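Local atomic coordinates of 4-amino-4-deoxy-L-arabinose transferase or related glycosyltransferases of PMT family (Cupriavidus metallidurans, PDB entry 5EZM), a protein that probably transfers a 4-amino-4-deoxy-L-arabinose unit from a polyprenyl lipid carrier to lipid A as a zinc-binding membrane glycosyltransferase of the GT-C fold. Residues I78-L83 and A507-F512. Sequence-based numbering, arbitrary orientation.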
loop_
_atom_site.group_PDB
_atom_site.type_symbol
_atom_site.label_atom_id
_atom_site.label_comp_id
_atom_site.label_asym_id
_atom_site.label_seq_id
_atom_site.Cartn_x
_atom_site.Cartn_y
_atom_site.Cartn_z
ATOM N N ILE A 78 15.510 -11.327 -6.178
ATOM C CA ILE A 78 14.508 -10.408 -6.702
ATOM C C ILE A 78 15.090 -9.626 -7.874
ATOM O O ILE A 78 16.234 -9.153 -7.825
ATOM C CB ILE A 78 14.021 -9.463 -5.589
ATOM C CG1 ILE A 78 13.410 -10.260 -4.440
ATOM C CG2 ILE A 78 13.014 -8.463 -6.129
ATOM C CD1 ILE A 78 13.080 -9.411 -3.229
ATOM N N ARG A 79 14.306 -9.490 -8.940
ATOM C CA ARG A 79 14.737 -8.765 -10.126
ATOM C C ARG A 79 13.641 -7.827 -10.608
ATOM O O ARG A 79 12.451 -8.147 -10.533
ATOM C CB ARG A 79 15.139 -9.725 -11.250
ATOM C CG ARG A 79 16.446 -10.447 -10.982
ATOM C CD ARG A 79 16.953 -11.182 -12.209
ATOM N NE ARG A 79 18.195 -11.890 -11.920
ATOM C CZ ARG A 79 19.406 -11.376 -12.106
ATOM N NH1 ARG A 79 19.539 -10.149 -12.592
ATOM N NH2 ARG A 79 20.484 -12.088 -11.808
ATOM N N TYR A 80 14.057 -6.659 -11.094
ATOM C CA TYR A 80 13.158 -5.653 -11.648
ATOM C C TYR A 80 13.702 -5.278 -13.020
ATOM O O TYR A 80 14.786 -4.692 -13.124
ATOM C CB TYR A 80 13.062 -4.430 -10.730
ATOM C CG TYR A 80 12.001 -3.418 -11.118
ATOM C CD1 TYR A 80 10.839 -3.810 -11.771
ATOM C CD2 TYR A 80 12.168 -2.069 -10.838
ATOM C CE1 TYR A 80 9.865 -2.885 -12.124
ATOM C CE2 TYR A 80 11.204 -1.134 -11.193
ATOM C CZ TYR A 80 10.053 -1.547 -11.836
ATOM O OH TYR A 80 9.091 -0.623 -12.191
ATOM N N ASN A 81 12.952 -5.629 -14.066
ATOM C CA ASN A 81 13.399 -5.477 -15.449
ATOM C C ASN A 81 14.724 -6.207 -15.668
ATOM O O ASN A 81 15.697 -5.648 -16.181
ATOM C CB ASN A 81 13.490 -4.001 -15.836
ATOM C CG ASN A 81 12.138 -3.310 -15.777
ATOM O OD1 ASN A 81 11.355 -3.374 -16.726
ATOM N ND2 ASN A 81 11.851 -2.657 -14.654
ATOM N N ALA A 82 14.750 -7.472 -15.243
ATOM C CA ALA A 82 15.868 -8.387 -15.441
ATOM C C ALA A 82 17.076 -7.994 -14.599
ATOM O O ALA A 82 18.107 -8.671 -14.642
ATOM C CB ALA A 82 16.251 -8.469 -16.923
ATOM N N LEU A 83 16.960 -6.926 -13.815
ATOM C CA LEU A 83 18.069 -6.429 -13.015
ATOM C C LEU A 83 17.810 -6.654 -11.532
ATOM O O LEU A 83 16.674 -6.551 -11.061
ATOM C CB LEU A 83 18.309 -4.940 -13.270
ATOM C CG LEU A 83 18.651 -4.553 -14.704
ATOM C CD1 LEU A 83 18.740 -3.044 -14.804
ATOM C CD2 LEU A 83 19.952 -5.210 -15.133
ATOM N N ALA A 507 19.855 4.514 -14.571
ATOM C CA ALA A 507 18.883 3.473 -14.274
ATOM C C ALA A 507 18.040 3.777 -13.043
ATOM O O ALA A 507 17.203 2.947 -12.666
ATOM C CB ALA A 507 19.593 2.128 -14.092
ATOM N N ASP A 508 18.242 4.932 -12.413
ATOM C CA ASP A 508 17.465 5.353 -11.243
ATOM C C ASP A 508 17.661 4.289 -10.163
ATOM O O ASP A 508 18.812 3.915 -9.886
ATOM C CB ASP A 508 16.026 5.614 -11.678
ATOM C CG ASP A 508 15.187 6.235 -10.583
ATOM O OD1 ASP A 508 15.343 7.450 -10.331
ATOM O OD2 ASP A 508 14.371 5.508 -9.977
ATOM N N GLU A 509 16.596 3.764 -9.553
ATOM C CA GLU A 509 16.720 2.753 -8.509
ATOM C C GLU A 509 17.276 1.430 -9.022
ATOM O O GLU A 509 17.553 0.539 -8.210
ATOM C CB GLU A 509 15.361 2.517 -7.858
ATOM C CG GLU A 509 14.408 1.719 -8.724
ATOM C CD GLU A 509 12.959 2.086 -8.488
ATOM O OE1 GLU A 509 12.650 3.296 -8.470
ATOM O OE2 GLU A 509 12.130 1.165 -8.315
ATOM N N LEU A 510 17.433 1.270 -10.335
ATOM C CA LEU A 510 18.072 0.091 -10.900
ATOM C C LEU A 510 19.569 0.277 -11.103
ATOM O O LEU A 510 20.241 -0.667 -11.542
ATOM C CB LEU A 510 17.406 -0.285 -12.228
ATOM C CG LEU A 510 16.013 -0.905 -12.100
ATOM C CD1 LEU A 510 15.381 -1.122 -13.464
ATOM C CD2 LEU A 510 16.086 -2.216 -11.332
ATOM N N THR A 511 20.100 1.460 -10.778
ATOM C CA THR A 511 21.525 1.737 -10.944
ATOM C C THR A 511 22.386 0.603 -10.402
ATOM O O THR A 511 23.250 0.069 -11.110
ATOM C CB THR A 511 21.880 3.054 -10.249
ATOM O OG1 THR A 511 21.459 4.156 -11.062
ATOM C CG2 THR A 511 23.381 3.143 -9.999
ATOM N N PHE A 512 22.149 0.208 -9.148
ATOM C CA PHE A 512 22.937 -0.859 -8.540
ATOM C C PHE A 512 22.890 -2.120 -9.390
ATOM O O PHE A 512 23.932 -2.693 -9.735
ATOM C CB PHE A 512 22.432 -1.136 -7.124
ATOM C CG PHE A 512 23.231 -2.169 -6.390
ATOM C CD1 PHE A 512 24.398 -1.820 -5.735
ATOM C CD2 PHE A 512 22.813 -3.488 -6.350
ATOM C CE1 PHE A 512 25.136 -2.768 -5.055
ATOM C CE2 PHE A 512 23.548 -4.442 -5.670
ATOM C CZ PHE A 512 24.711 -4.081 -5.021
#
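L510 carries this contact, its isobutyl group directed at the Y80-L83 turn of the 78-83 hairpin segment and crossing Y80, N81 and L83 each at about a right angle. L510 CD2 lies 3.8 Å from Y80 CB and also nears Y80 CD2 and L83 CB; L510 CD1 lies 4.0 Å from N81 ND2. Both methyls face the Y80 carbonyl in van der Waals contact, L510 CD2 nearest at 3.3 Å from Y80 O. Behind the fork, L510 CB packs against L83 CD1 at 4.0 Å. An alanine here would remove CG and both methyls and would probably lose the packing on Y80, N81 and L83 CB, leaving little beyond the CB contact and the oblique approach of E509 OE2 to Y80 CE2 (3.8 Å).

L510 sits in a 3-10 segment leading into helix 511-516, its N bonded to A507 O and its CG anti to the carbonyl carbon (chi1 -73°). Opposite, Y80 N to L83 O and L83 N to Y80 O close the type I' turn, whose N81 N and A82 N bond to E68. ND2 of N81 lies 3.2 Å above one face of the Y80 ring, toward its rim. Y80 OH bonds to H491, N81 OD1 to L501 N, and E509, about 5 Å from the bound zinc, forms a salt bridge with R61. The hairpin thus sits between helix 58-72, where Y80 touches R61, E64 and I65, and the C-terminal domain, whose strand 502-504 offers M503 to both L83 and L510.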